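Local coordinates for Lin2722 protein (Listeria innocua, PDB 3DS8) that is of unknown function but has the alpha/beta hydrolase fold and a serine-histidine-aspartate arrangement consistent with a hydrolase, at residues 7-12 with 64-69; 175-180 with 211-216; 93-98 with 121-126. All blocks are in the same frame, centred on the assembly; numbering follows the deposited sequence.

Contact 1. Residues 7-12 with 64-69; sequences ILIHGS and FGFEQN. With SO4 (sulfate ion), chain C; SO4 (sulfate ion), chain B.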
ATOM      1  N   ILE A   7       3.480   5.841  -6.258  1.00 12.76           N
ATOM      2  CA  ILE A   7       2.651   6.687  -5.390  1.00 13.45           C
ATOM      3  C   ILE A   7       2.865   6.287  -3.920  1.00 13.75           C
ATOM      4  O   ILE A   7       2.763   5.109  -3.552  1.00 14.07           O
ATOM      5  CB  ILE A   7       1.180   6.665  -5.781  1.00 14.12           C
ATOM      6  CG1 ILE A   7       0.396   7.740  -5.036  1.00 14.04           C
ATOM      7  CG2 ILE A   7       0.477   5.383  -5.482  1.00 19.16           C
ATOM      8  CD1 ILE A   7      -0.851   8.115  -5.752  1.00 18.76           C
ATOM      9  N   LEU A   8       3.149   7.271  -3.084  1.00 11.91           N
ATOM     10  CA  LEU A   8       3.342   7.091  -1.621  1.00 12.13           C
ATOM     11  C   LEU A   8       2.154   7.700  -0.905  1.00 13.00           C
ATOM     12  O   LEU A   8       1.846   8.905  -1.038  1.00 14.63           O
ATOM     13  CB  LEU A   8       4.616   7.765  -1.127  1.00 10.97           C
ATOM     14  CG  LEU A   8       5.888   7.297  -1.847  1.00 14.09           C
ATOM     15  CD1 LEU A   8       7.116   8.099  -1.289  1.00 14.36           C
ATOM     16  CD2 LEU A   8       6.078   5.760  -1.803  1.00 14.06           C
ATOM     17  N   ILE A   9       1.497   6.876  -0.088  1.00 12.79           N
ATOM     18  CA  ILE A   9       0.270   7.286   0.610  1.00 12.88           C
ATOM     19  C   ILE A   9       0.413   7.090   2.122  1.00 13.45           C
ATOM     20  O   ILE A   9       0.713   5.984   2.576  1.00 13.86           O
ATOM     21  CB  ILE A   9      -0.987   6.574   0.102  1.00 13.28           C
ATOM     22  CG1 ILE A   9      -1.116   6.751  -1.404  1.00 14.65           C
ATOM     23  CG2 ILE A   9      -2.210   7.125   0.826  1.00 13.09           C
ATOM     24  CD1 ILE A   9      -2.387   6.194  -1.999  1.00 16.28           C
ATOM     25  N   HIS A  10       0.168   8.169   2.849  1.00 12.84           N
ATOM     26  CA  HIS A  10       0.239   8.221   4.303  1.00 12.37           C
ATOM     27  C   HIS A  10      -0.898   7.430   4.987  1.00 12.48           C
ATOM     28  O   HIS A  10      -1.868   7.019   4.331  1.00 13.65           O
ATOM     29  CB  HIS A  10       0.235   9.693   4.765  1.00 11.42           C
ATOM     30  CG  HIS A  10      -0.981  10.462   4.346  1.00 12.83           C
ATOM     31  ND1 HIS A  10      -2.176  10.395   5.030  1.00 13.30           N
ATOM     32  CD2 HIS A  10      -1.201  11.270   3.281  1.00 13.44           C
ATOM     33  CE1 HIS A  10      -3.060  11.185   4.437  1.00 14.53           C
ATOM     34  NE2 HIS A  10      -2.495  11.726   3.375  1.00 13.76           N
ATOM     35  N   GLY A  11      -0.741   7.270   6.299  1.00 13.04           N
ATOM     36  CA  GLY A  11      -1.741   6.728   7.207  1.00 13.38           C
ATOM     37  C   GLY A  11      -2.651   7.827   7.710  1.00 13.00           C
ATOM     38  O   GLY A  11      -2.460   9.024   7.412  1.00 12.75           O
ATOM     39  N   SER A  12      -3.634   7.446   8.503  1.00 13.41           N
ATOM     40  CA  SER A  12      -4.549   8.424   9.049  1.00 13.59           C
ATOM     41  C   SER A  12      -3.765   9.368   9.964  1.00 14.46           C
ATOM     42  O   SER A  12      -2.787   8.959  10.667  1.00 14.89           O
ATOM     43  CB  SER A  12      -5.781   7.763   9.698  1.00 14.69           C
ATOM     44  OG  SER A  12      -5.531   7.350  11.009  1.00 15.68           O
ATOM     45  N   PHE A  64       1.652  11.701  -2.113  1.00 13.39           N
ATOM     46  CA  PHE A  64       0.220  11.983  -2.131  1.00 14.31           C
ATOM     47  C   PHE A  64      -0.314  12.405  -0.763  1.00 14.83           C
ATOM     48  O   PHE A  64       0.060  11.829   0.258  1.00 15.95           O
ATOM     49  CB  PHE A  64      -0.545  10.766  -2.653  1.00 14.84           C
ATOM     50  CG  PHE A  64      -1.887  11.103  -3.169  1.00 15.38           C
ATOM     51  CD1 PHE A  64      -2.047  11.500  -4.484  1.00 13.84           C
ATOM     52  CD2 PHE A  64      -2.989  11.064  -2.339  1.00 16.89           C
ATOM     53  CE1 PHE A  64      -3.277  11.852  -4.977  1.00 16.97           C
ATOM     54  CE2 PHE A  64      -4.244  11.407  -2.822  1.00 16.33           C
ATOM     55  CZ  PHE A  64      -4.393  11.811  -4.145  1.00 16.32           C
ATOM     56  N   GLY A  65      -1.225  13.376  -0.740  1.00 13.56           N
ATOM     57  CA  GLY A  65      -1.817  13.789   0.509  1.00 14.74           C
ATOM     58  C   GLY A  65      -3.319  13.922   0.403  1.00 14.22           C
ATOM     59  O   GLY A  65      -3.804  14.539  -0.508  1.00 14.49           O
ATOM     60  N   PHE A  66      -4.038  13.377   1.371  1.00 15.40           N
ATOM     61  CA  PHE A  66      -5.469  13.651   1.543  1.00 14.87           C
ATOM     62  C   PHE A  66      -5.684  14.731   2.597  1.00 16.84           C
ATOM     63  O   PHE A  66      -5.333  14.536   3.770  1.00 14.84           O
ATOM     64  CB  PHE A  66      -6.174  12.387   2.014  1.00 15.17           C
ATOM     65  CG  PHE A  66      -6.182  11.276   1.016  1.00 15.06           C
ATOM     66  CD1 PHE A  66      -7.062  11.304  -0.039  1.00 16.56           C
ATOM     67  CD2 PHE A  66      -5.301  10.208   1.121  1.00 16.31           C
ATOM     68  CE1 PHE A  66      -7.091  10.269  -0.979  1.00 16.91           C
ATOM     69  CE2 PHE A  66      -5.282   9.205   0.166  1.00 14.74           C
ATOM     70  CZ  PHE A  66      -6.222   9.219  -0.876  1.00 15.82           C
ATOM     71  N   GLU A  67      -6.299  15.858   2.227  1.00 17.58           N
ATOM     72  CA  GLU A  67      -6.589  16.898   3.234  1.00 18.43           C
ATOM     73  C   GLU A  67      -7.498  16.341   4.351  1.00 17.20           C
ATOM     74  O   GLU A  67      -7.355  16.697   5.532  1.00 17.20           O
ATOM     75  CB  GLU A  67      -7.300  18.100   2.624  1.00 19.45           C
ATOM     76  CG  GLU A  67      -7.552  19.183   3.687  1.00 21.32           C
ATOM     77  CD  GLU A  67      -7.580  20.632   3.176  1.00 26.06           C
ATOM     78  OE1 GLU A  67      -7.674  20.876   1.949  1.00 36.23           O
ATOM     79  OE2 GLU A  67      -7.495  21.536   4.045  1.00 36.31           O
ATOM     80  N   GLN A  68      -8.429  15.489   3.956  1.00 16.16           N
ATOM     81  CA  GLN A  68      -9.307  14.792   4.893  1.00 16.40           C
ATOM     82  C   GLN A  68      -8.584  13.530   5.339  1.00 14.61           C
ATOM     83  O   GLN A  68      -8.851  12.429   4.856  1.00 14.07           O
ATOM     84  CB  GLN A  68     -10.670  14.492   4.266  1.00 17.13           C
ATOM     85  CG  GLN A  68     -11.537  15.758   4.149  1.00 20.43           C
ATOM     86  CD  GLN A  68     -11.370  16.482   2.858  1.00 24.78           C
ATOM     87  OE1 GLN A  68     -11.219  15.855   1.808  1.00 26.66           O
ATOM     88  NE2 GLN A  68     -11.455  17.819   2.901  1.00 30.63           N
ATOM     89  N   ASN A  69      -7.650  13.728   6.262  1.00 14.87           N
ATOM     90  CA  ASN A  69      -6.605  12.727   6.558  1.00 14.64           C
ATOM     91  C   ASN A  69      -7.006  11.724   7.637  1.00 14.10           C
ATOM     92  O   ASN A  69      -6.197  10.897   8.069  1.00 14.37           O
ATOM     93  CB  ASN A  69      -5.253  13.425   6.826  1.00 15.81           C
ATOM     94  CG  ASN A  69      -5.188  14.136   8.183  1.00 15.62           C
ATOM     95  OD1 ASN A  69      -6.200  14.395   8.798  1.00 16.58           O
ATOM     96  ND2 ASN A  69      -3.979  14.534   8.600  1.00 16.76           N
TER
HETATM   97  S   SO4 C 256       1.664   8.519   8.972  1.00 32.47           S
HETATM   98  O1  SO4 C 256       1.815   7.998   7.737  1.00 12.41           O
HETATM   99  O2  SO4 C 256       2.160   7.629  10.067  1.00 33.26           O
HETATM  100  O3  SO4 C 256       2.429   9.777   9.087  1.00 33.63           O
HETATM  101  O4  SO4 C 256       0.218   8.775   9.253  1.00 36.65           O
HETATM  102  S   SO4 B 255      -4.457   4.020  10.370  1.00 23.64           S
HETATM  103  O1  SO4 B 255      -4.808   2.610  10.092  1.00 23.03           O
HETATM  104  O2  SO4 B 255      -3.352   4.108  11.306  1.00 25.94           O
HETATM  105  O3  SO4 B 255      -4.027   4.704   9.144  1.00 15.87           O
HETATM  106  O4  SO4 B 255      -5.666   4.676  10.954  1.00 24.36           O
HETATM  107  O   HOH W   1       1.994  10.390   1.527  1.00 13.02           O

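Contact 2. Residues 175-180 with 211-216; sequences LAIAGE and IEDIQV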
ATOM      1  N   LEU A 175       2.848  -6.826  -1.517  1.00 12.43           N
ATOM      2  CA  LEU A 175       3.724  -7.065  -0.382  1.00 12.99           C
ATOM      3  C   LEU A 175       3.029  -6.516   0.846  1.00 13.76           C
ATOM      4  O   LEU A 175       2.665  -5.313   0.905  1.00 13.83           O
ATOM      5  CB  LEU A 175       5.083  -6.344  -0.550  1.00 13.39           C
ATOM      6  CG  LEU A 175       5.982  -6.291   0.682  1.00 13.69           C
ATOM      7  CD1 LEU A 175       6.370  -7.696   1.118  1.00 14.15           C
ATOM      8  CD2 LEU A 175       7.248  -5.382   0.350  1.00 12.41           C
ATOM      9  N   ALA A 176       2.780  -7.395   1.828  1.00 13.22           N
ATOM     10  CA  ALA A 176       2.178  -7.007   3.087  1.00 13.44           C
ATOM     11  C   ALA A 176       3.239  -7.063   4.179  1.00 13.56           C
ATOM     12  O   ALA A 176       3.797  -8.129   4.514  1.00 14.21           O
ATOM     13  CB  ALA A 176       0.993  -7.939   3.469  1.00 13.38           C
ATOM     14  N   ILE A 177       3.537  -5.888   4.713  1.00 13.05           N
ATOM     15  CA  ILE A 177       4.444  -5.713   5.818  1.00 13.70           C
ATOM     16  C   ILE A 177       3.703  -5.535   7.113  1.00 12.97           C
ATOM     17  O   ILE A 177       2.748  -4.708   7.202  1.00 12.75           O
ATOM     18  CB  ILE A 177       5.363  -4.504   5.551  1.00 13.44           C
ATOM     19  CG1 ILE A 177       6.350  -4.824   4.416  1.00 14.43           C
ATOM     20  CG2 ILE A 177       6.100  -4.077   6.846  1.00 14.20           C
ATOM     21  CD1 ILE A 177       7.181  -3.620   3.966  1.00 15.97           C
ATOM     22  N   ALA A 178       4.044  -6.347   8.107  1.00 12.81           N
ATOM     23  CA  ALA A 178       3.352  -6.324   9.377  1.00 14.46           C
ATOM     24  C   ALA A 178       4.334  -6.233  10.523  1.00 14.45           C
ATOM     25  O   ALA A 178       5.434  -6.791  10.453  1.00 16.40           O
ATOM     26  CB  ALA A 178       2.495  -7.565   9.564  1.00 14.41           C
ATOM     27  N   GLY A 179       3.945  -5.517  11.570  1.00 14.71           N
ATOM     28  CA  GLY A 179       4.723  -5.501  12.825  1.00 14.97           C
ATOM     29  C   GLY A 179       4.106  -6.345  13.933  1.00 15.91           C
ATOM     30  O   GLY A 179       2.877  -6.527  14.028  1.00 14.69           O
ATOM     31  N   GLU A 180       4.972  -6.864  14.790  1.00 16.60           N
ATOM     32  CA  GLU A 180       4.589  -7.600  15.948  1.00 18.12           C
ATOM     33  C   GLU A 180       5.557  -7.106  17.070  1.00 17.56           C
ATOM     34  O   GLU A 180       6.804  -7.202  16.935  1.00 17.45           O
ATOM     35  CB  GLU A 180       4.733  -9.096  15.649  1.00 18.19           C
ATOM     36  CG  GLU A 180       4.404  -9.938  16.746  1.00 22.92           C
ATOM     37  CD  GLU A 180       4.419 -11.421  16.400  1.00 21.89           C
ATOM     38  OE1 GLU A 180       5.437 -11.938  15.873  1.00 27.85           O
ATOM     39  OE2 GLU A 180       3.422 -12.064  16.744  1.00 28.97           O
ATOM     40  N   ILE A 211       3.466 -11.529  -1.125  1.00 13.73           N
ATOM     41  CA  ILE A 211       4.582 -11.760  -0.208  1.00 13.56           C
ATOM     42  C   ILE A 211       4.298 -11.103   1.133  1.00 13.29           C
ATOM     43  O   ILE A 211       3.822  -9.967   1.170  1.00 14.17           O
ATOM     44  CB  ILE A 211       5.886 -11.175  -0.808  1.00 13.47           C
ATOM     45  CG1 ILE A 211       6.165 -11.789  -2.199  1.00 16.43           C
ATOM     46  CG2 ILE A 211       7.053 -11.354   0.175  1.00 14.15           C
ATOM     47  CD1 ILE A 211       7.557 -11.427  -2.792  1.00 17.24           C
ATOM     48  N   GLU A 212       4.550 -11.825   2.234  1.00 13.56           N
ATOM     49  CA  GLU A 212       4.412 -11.274   3.572  1.00 13.39           C
ATOM     50  C   GLU A 212       5.790 -11.043   4.184  1.00 13.12           C
ATOM     51  O   GLU A 212       6.741 -11.844   3.935  1.00 12.98           O
ATOM     52  CB  GLU A 212       3.644 -12.282   4.451  1.00 13.87           C
ATOM     53  CG  GLU A 212       2.215 -12.497   3.975  1.00 13.84           C
ATOM     54  CD  GLU A 212       1.410 -13.449   4.821  1.00 14.16           C
ATOM     55  OE1 GLU A 212       1.988 -14.248   5.570  1.00 15.38           O
ATOM     56  OE2 GLU A 212       0.148 -13.373   4.736  1.00 14.92           O
ATOM     57  N   ASP A 213       5.915 -10.042   5.054  1.00 15.03           N
ATOM     58  CA  ASP A 213       7.168  -9.814   5.811  1.00 16.19           C
ATOM     59  C   ASP A 213       6.748  -9.322   7.183  1.00 15.96           C
ATOM     60  O   ASP A 213       6.028  -8.331   7.285  1.00 17.75           O
ATOM     61  CB  ASP A 213       8.006  -8.702   5.135  1.00 16.83           C
ATOM     62  CG  ASP A 213       9.028  -7.945   6.124  1.00 22.55           C
ATOM     63  OD1 ASP A 213      10.092  -8.530   6.256  1.00 24.22           O
ATOM     64  OD2 ASP A 213       8.780  -6.783   6.743  1.00 24.92           O
ATOM     65  N   ILE A 214       7.091 -10.066   8.219  1.00 15.67           N
ATOM     66  CA  ILE A 214       6.787  -9.656   9.602  1.00 15.00           C
ATOM     67  C   ILE A 214       8.048  -9.132  10.263  1.00 15.13           C
ATOM     68  O   ILE A 214       9.101  -9.787  10.205  1.00 15.55           O
ATOM     69  CB  ILE A 214       6.269 -10.824  10.438  1.00 14.93           C
ATOM     70  CG1 ILE A 214       4.998 -11.412   9.822  1.00 14.81           C
ATOM     71  CG2 ILE A 214       6.017 -10.366  11.916  1.00 16.82           C
ATOM     72  CD1 ILE A 214       4.523 -12.660  10.535  1.00 15.69           C
ATOM     73  N   GLN A 215       7.983  -7.950  10.851  1.00 13.68           N
ATOM     74  CA  GLN A 215       9.049  -7.436  11.644  1.00 15.67           C
ATOM     75  C   GLN A 215       8.664  -7.550  13.123  1.00 15.86           C
ATOM     76  O   GLN A 215       7.562  -7.192  13.516  1.00 14.63           O
ATOM     77  CB  GLN A 215       9.366  -5.965  11.328  1.00 16.18           C
ATOM     78  CG  GLN A 215       9.931  -5.727   9.956  1.00 17.19           C
ATOM     79  CD  GLN A 215       9.812  -4.271   9.568  1.00 16.59           C
ATOM     80  OE1 GLN A 215      10.215  -3.366  10.342  1.00 16.48           O
ATOM     81  NE2 GLN A 215       9.274  -4.027   8.372  1.00 16.09           N
ATOM     82  N   VAL A 216       9.599  -8.014  13.931  1.00 15.83           N
ATOM     83  CA  VAL A 216       9.307  -8.251  15.352  1.00 16.68           C
ATOM     84  C   VAL A 216      10.156  -7.357  16.240  1.00 17.96           C
ATOM     85  O   VAL A 216      11.378  -7.165  16.019  1.00 20.16           O
ATOM     86  CB  VAL A 216       9.502  -9.724  15.754  1.00 17.82           C
ATOM     87  CG1 VAL A 216       9.011  -9.966  17.196  1.00 20.27           C
ATOM     88  CG2 VAL A 216       8.770 -10.659  14.786  1.00 17.76           C
TER

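Contact 3. Residues 93-98 with 121-126; sequences FTQMDG and VPTLRK. With SO4 (sulfate ion), chain F.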
ATOM      1  N   PHE A  93       0.553   7.912 -17.848  1.00 16.11           N
ATOM      2  CA  PHE A  93       1.030   6.691 -17.216  1.00 16.16           C
ATOM      3  C   PHE A  93      -0.040   5.618 -17.297  1.00 16.00           C
ATOM      4  O   PHE A  93      -1.135   5.810 -16.805  1.00 17.10           O
ATOM      5  CB  PHE A  93       1.325   6.906 -15.727  1.00 16.24           C
ATOM      6  CG  PHE A  93       2.321   7.998 -15.416  1.00 14.31           C
ATOM      7  CD1 PHE A  93       3.578   8.012 -16.003  1.00 20.37           C
ATOM      8  CD2 PHE A  93       2.003   9.004 -14.517  1.00 18.27           C
ATOM      9  CE1 PHE A  93       4.510   9.016 -15.683  1.00 19.41           C
ATOM     10  CE2 PHE A  93       2.925  10.007 -14.183  1.00 18.42           C
ATOM     11  CZ  PHE A  93       4.170  10.021 -14.795  1.00 19.17           C
ATOM     12  N   THR A  94       0.289   4.460 -17.848  1.00 16.23           N
ATOM     13  CA  THR A  94      -0.717   3.399 -17.913  1.00 17.30           C
ATOM     14  C   THR A  94      -0.687   2.471 -16.696  1.00 16.54           C
ATOM     15  O   THR A  94      -1.670   1.788 -16.434  1.00 15.82           O
ATOM     16  CB  THR A  94      -0.548   2.580 -19.175  1.00 18.61           C
ATOM     17  OG1 THR A  94       0.781   2.087 -19.218  1.00 20.38           O
ATOM     18  CG2 THR A  94      -0.806   3.449 -20.413  1.00 20.19           C
ATOM     19  N   GLN A  95       0.461   2.437 -16.005  1.00 16.17           N
ATOM     20  CA  GLN A  95       0.657   1.679 -14.752  1.00 16.82           C
ATOM     21  C   GLN A  95       1.268   2.564 -13.692  1.00 15.99           C
ATOM     22  O   GLN A  95       1.927   3.536 -14.017  1.00 15.18           O
ATOM     23  CB  GLN A  95       1.610   0.511 -14.951  1.00 17.36           C
ATOM     24  CG  GLN A  95       1.189  -0.484 -15.999  1.00 20.47           C
ATOM     25  CD  GLN A  95       2.139  -1.658 -16.040  1.00 21.01           C
ATOM     26  OE1 GLN A  95       3.204  -1.595 -16.658  1.00 29.47           O
ATOM     27  NE2 GLN A  95       1.761  -2.724 -15.373  1.00 26.71           N
HETATM   28  N   MSE A  96       1.080   2.181 -12.419  1.00 15.92           N
HETATM   29  CA  MSE A  96       1.785   2.786 -11.310  1.00 18.33           C
HETATM   30  C   MSE A  96       1.965   1.738 -10.211  1.00 15.55           C
HETATM   31  O   MSE A  96       1.195   0.805 -10.125  1.00 15.50           O
HETATM   32  CB  MSE A  96       0.976   3.928 -10.757  1.00 18.00           C
HETATM   33  CG  MSE A  96      -0.253   3.498 -10.103  1.00 20.21           C
HETATM   34 SE   MSE A  96      -1.267   5.102  -9.558  1.00 39.17          SE
HETATM   35  CE  MSE A  96      -2.225   4.354  -8.000  1.00 25.97           C
ATOM     36  N   ASP A  97       2.979   1.930  -9.400  1.00 15.19           N
ATOM     37  CA  ASP A  97       3.165   1.165  -8.165  1.00 13.29           C
ATOM     38  C   ASP A  97       2.741   2.046  -6.986  1.00 13.59           C
ATOM     39  O   ASP A  97       2.668   3.256  -7.127  1.00 13.73           O
ATOM     40  CB  ASP A  97       4.606   0.783  -8.019  1.00 13.38           C
ATOM     41  CG  ASP A  97       5.082  -0.082  -9.133  1.00 15.95           C
ATOM     42  OD1 ASP A  97       4.290  -0.862  -9.667  1.00 15.77           O
ATOM     43  OD2 ASP A  97       6.284  -0.001  -9.424  1.00 15.01           O
ATOM     44  N   GLY A  98       2.350   1.455  -5.878  1.00 12.32           N
ATOM     45  CA  GLY A  98       1.956   2.228  -4.713  1.00 13.70           C
ATOM     46  C   GLY A  98       2.449   1.628  -3.413  1.00 12.98           C
ATOM     47  O   GLY A  98       2.513   0.423  -3.280  1.00 15.19           O
ATOM     48  N   VAL A 121      -7.536   5.638 -15.525  1.00 17.48           N
ATOM     49  CA  VAL A 121      -6.528   5.783 -14.468  1.00 17.57           C
ATOM     50  C   VAL A 121      -5.406   4.747 -14.639  1.00 17.40           C
ATOM     51  O   VAL A 121      -5.629   3.720 -15.270  1.00 17.70           O
ATOM     52  CB  VAL A 121      -7.160   5.652 -13.046  1.00 16.44           C
ATOM     53  CG1 VAL A 121      -8.263   6.698 -12.837  1.00 17.65           C
ATOM     54  CG2 VAL A 121      -7.702   4.237 -12.823  1.00 19.67           C
ATOM     55  N   PRO A 122      -4.222   5.008 -14.052  1.00 17.45           N
ATOM     56  CA  PRO A 122      -3.165   4.007 -14.190  1.00 18.53           C
ATOM     57  C   PRO A 122      -3.521   2.703 -13.468  1.00 19.19           C
ATOM     58  O   PRO A 122      -4.124   2.710 -12.390  1.00 21.92           O
ATOM     59  CB  PRO A 122      -1.958   4.692 -13.589  1.00 18.18           C
ATOM     60  CG  PRO A 122      -2.323   6.170 -13.545  1.00 16.61           C
ATOM     61  CD  PRO A 122      -3.753   6.145 -13.248  1.00 17.30           C
ATOM     62  N   THR A 123      -3.151   1.585 -14.057  1.00 19.09           N
ATOM     63  CA  THR A 123      -3.418   0.301 -13.429  1.00 19.76           C
ATOM     64  C   THR A 123      -2.370   0.127 -12.310  1.00 17.74           C
ATOM     65  O   THR A 123      -1.184   0.363 -12.543  1.00 15.59           O
ATOM     66  CB  THR A 123      -3.223  -0.868 -14.400  1.00 20.65           C
ATOM     67  OG1 THR A 123      -1.888  -0.844 -14.882  1.00 30.98           O
ATOM     68  CG2 THR A 123      -4.091  -0.771 -15.562  1.00 21.80           C
ATOM     69  N   LEU A 124      -2.796  -0.283 -11.121  1.00 17.40           N
ATOM     70  CA  LEU A 124      -1.839  -0.567 -10.030  1.00 16.84           C
ATOM     71  C   LEU A 124      -1.117  -1.872 -10.361  1.00 16.18           C
ATOM     72  O   LEU A 124      -1.732  -2.858 -10.735  1.00 16.18           O
ATOM     73  CB  LEU A 124      -2.561  -0.702  -8.694  1.00 17.98           C
ATOM     74  CG  LEU A 124      -1.779  -0.657  -7.416  1.00 18.64           C
ATOM     75  CD1 LEU A 124      -0.977   0.643  -7.265  1.00 18.81           C
ATOM     76  CD2 LEU A 124      -2.799  -0.836  -6.245  1.00 20.16           C
ATOM     77  N   ARG A 125       0.195  -1.838 -10.286  1.00 14.31           N
ATOM     78  CA  ARG A 125       1.034  -2.970 -10.568  1.00 15.12           C
ATOM     79  C   ARG A 125       1.566  -3.569  -9.248  1.00 15.94           C
ATOM     80  O   ARG A 125       1.149  -4.649  -8.844  1.00 16.62           O
ATOM     81  CB  ARG A 125       2.164  -2.573 -11.509  1.00 14.20           C
ATOM     82  CG  ARG A 125       3.084  -3.746 -11.872  1.00 13.83           C
ATOM     83  CD  ARG A 125       4.297  -3.335 -12.667  1.00 16.97           C
ATOM     84  NE  ARG A 125       5.229  -2.500 -11.921  1.00 16.08           N
ATOM     85  CZ  ARG A 125       6.492  -2.309 -12.286  1.00 17.07           C
ATOM     86  NH1 ARG A 125       6.974  -2.888 -13.390  1.00 19.50           N
ATOM     87  NH2 ARG A 125       7.277  -1.568 -11.551  1.00 16.91           N
ATOM     88  N   LYS A 126       2.473  -2.873  -8.584  1.00 14.06           N
ATOM     89  CA  LYS A 126       2.979  -3.322  -7.270  1.00 14.35           C
ATOM     90  C   LYS A 126       2.261  -2.542  -6.188  1.00 14.49           C
ATOM     91  O   LYS A 126       2.097  -1.327  -6.313  1.00 16.87           O
ATOM     92  CB  LYS A 126       4.454  -3.084  -7.148  1.00 14.95           C
ATOM     93  CG  LYS A 126       5.283  -3.924  -8.136  1.00 15.81           C
ATOM     94  CD  LYS A 126       6.706  -3.484  -8.127  1.00 15.99           C
ATOM     95  CE  LYS A 126       7.550  -4.226  -9.087  1.00 18.09           C
ATOM     96  NZ  LYS A 126       7.959  -5.579  -8.666  1.00 18.21           N
TER
HETATM   97  S   SO4 F 259       7.299  -7.178 -12.372  1.00 49.97           S
HETATM   98  O1  SO4 F 259       7.517  -7.240 -13.828  1.00 49.52           O
HETATM   99  O2  SO4 F 259       7.343  -8.595 -11.898  1.00 36.20           O
HETATM  100  O3  SO4 F 259       8.324  -6.334 -11.713  1.00 43.98           O
HETATM  101  O4  SO4 F 259       6.031  -6.462 -12.071  1.00 45.85           O
HETATM  102  O   HOH W   2      -4.133   2.512 -17.694  1.00 25.40           O

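Contact 1. Residues 7-12 with 64-69
Strands 7-9 and 64-66 run roughly parallel, at 36°, and Phe64 N donates to Leu8 O (3.0 Å). They are neighbours in the central sheet of an alpha/beta hydrolase fold and part beyond this bond. The ring of His10 bridges the diverging strands. Its CG sits between the backbone N and the carbonyl carbon (chi1 60°), and the ring reaches across to 64-66. NE2 accepts the backbone N-H of Phe66 at 3.0 Å, almost straight and in the ring plane. The other ring nitrogen, ND1, donates to Gly11 O at 2.8 Å. Both ring nitrogens are therefore used, and the two bonds fix the rotation of the ring. Trp76 of helix 73-91 meets this ring and stacks on Phe66.

Apolar groups pack along the strands themselves. Ile7 and Phe64 lie side by side, with Ile7 CD1 3.8 Å from Phe64 CD1. Ile9 CG2 meets the edge of the Phe66 ring at CE2, also at 3.8 Å. A water lies between Leu8 O and Phe64 O.

Gly11 and Ser12 then bind two sulfate ions, probably from the crystallisation liquor. The one held by Gly11 N is also bound by Ser18 OG. The other also binds Asn103 N and His222 NE2, at the probable oxyanion hole. Its O3 takes Ser12 N at 2.8 Å, and its O4 takes Ser12 OG.

Contact 2. Residues 175-180 with 211-216
Leu175 to Glu180 and Ile211 to Val216 pair as parallel strands in unbroken register, 24° apart. Five backbone hydrogen bonds cross between them. Ala176 N and Ala178 N donate to Ile211 O and Asp213 O, and Asp213 N and Gln215 N donate back to Ala176 O and Ala178 O. Glu180 N to Gln215 O, at 2.9 Å, is the last.

Most of this closely paired contact is buried. Helix 229-240 covers the face carrying Leu175, Ile177, Ile211, Asp213 and Gln215. There Leu175 CD1 lies 3.8 Å from Ile211 CG2. Ile177 CG2, anti to its backbone N, lies 3.5 Å from Gln215 NE2 and also touches Asp213 OD2. Gln215 NE2 donates to that OD2 at 3.2 Å, nearly in its own amide plane, so a polar pair lies against the isoleucine methyl. Thr228 and Ser231 also bind the Gln215 amide.

On the other face the alanine contacts are longer, Ala176 CB to Ile211 O being 4.2 Å. Ala178 rests on helix 193-196. Glu212 OE1 forms a salt bridge with Arg200, and OE2 a hydrogen bond with Tyr210 OH. At the looser C-terminal edge Glu180 extends beside Val216, OE1 to CG2 3.7 Å, and Val216 alone is partly exposed. The segments belong to a beta-alpha-beta unit with helix 193-196 in the crossover, in the later half of the mainly parallel sheet of an alpha/beta hydrolase.

Contact 3. Residues 93-98 with 121-126
Arg125 CG stands anti to its backbone N, and a bend at chi3 (66°) turns NE as the chain reaches Asp97. Asp97 CG lies beside its own backbone N. The carboxylate and guanidinium are 10° from coplanar and meet side-on. NE donates to OD1 at 2.9 Å. NH2 donates to OD2 at 2.8 Å, and each bond uses a syn lone pair. OD1 has a second donor, Lys126 N, which comes from above the carboxylate plane. OD2 also has a salt bridge to Arg59. Two arginines would be expected to favour the ionised carboxylate.

Strands 95-98 and 123-126 are parallel neighbours, twisted by 51°. They start and end the beta-alpha-beta unit that passes through helix 103-114, beyond the probable nucleophile elbow at Ser102. Met96 N donates to Thr123 O, Arg125 N to Met96 O, and Gly98 N to Lys126 O.

At the start of the strands Thr94 O accepts from Thr123 N at 2.8 Å. It also accepts from Thr123 OG1, at 3.1 Å. Selenomethionine Met96 packs its CG and SE against Pro122 CB, while its CE meets Leu124 CD1. Pro122 CG lies 3.5 Å from Phe93 O, which is buried without a hydrogen-bond partner. Lys126 lies alongside Asp97, CB to OD1 3.4 Å. Its NZ donates to a sulfate O3 at 3.2 Å and is also held by Glu173 and Phe238 O.

How the contacts relate
All three contacts lie in one mixed, mainly parallel sheet. Along the chain, contact 1 closes before contact 3 opens, and contact 3 closes before contact 2. Contacts 1 and 3 touch, because strands 6-9 and 95-101 are neighbours: Ile7 N lies 2.8 Å from Asp97 O, a probable hydrogen bond. Their centres are about 17 Å apart. Strands 123-130 and 173-180 are also neighbours, but contacts 3 and 2 do not touch, with nearest atoms about 6 Å apart. Contacts 1 and 2 lie on opposite sides of the chain's centre, about 21 Å between centres. Together they span six adjacent strands. The probable nucleophile, Ser102, follows strand 95-101 within this set.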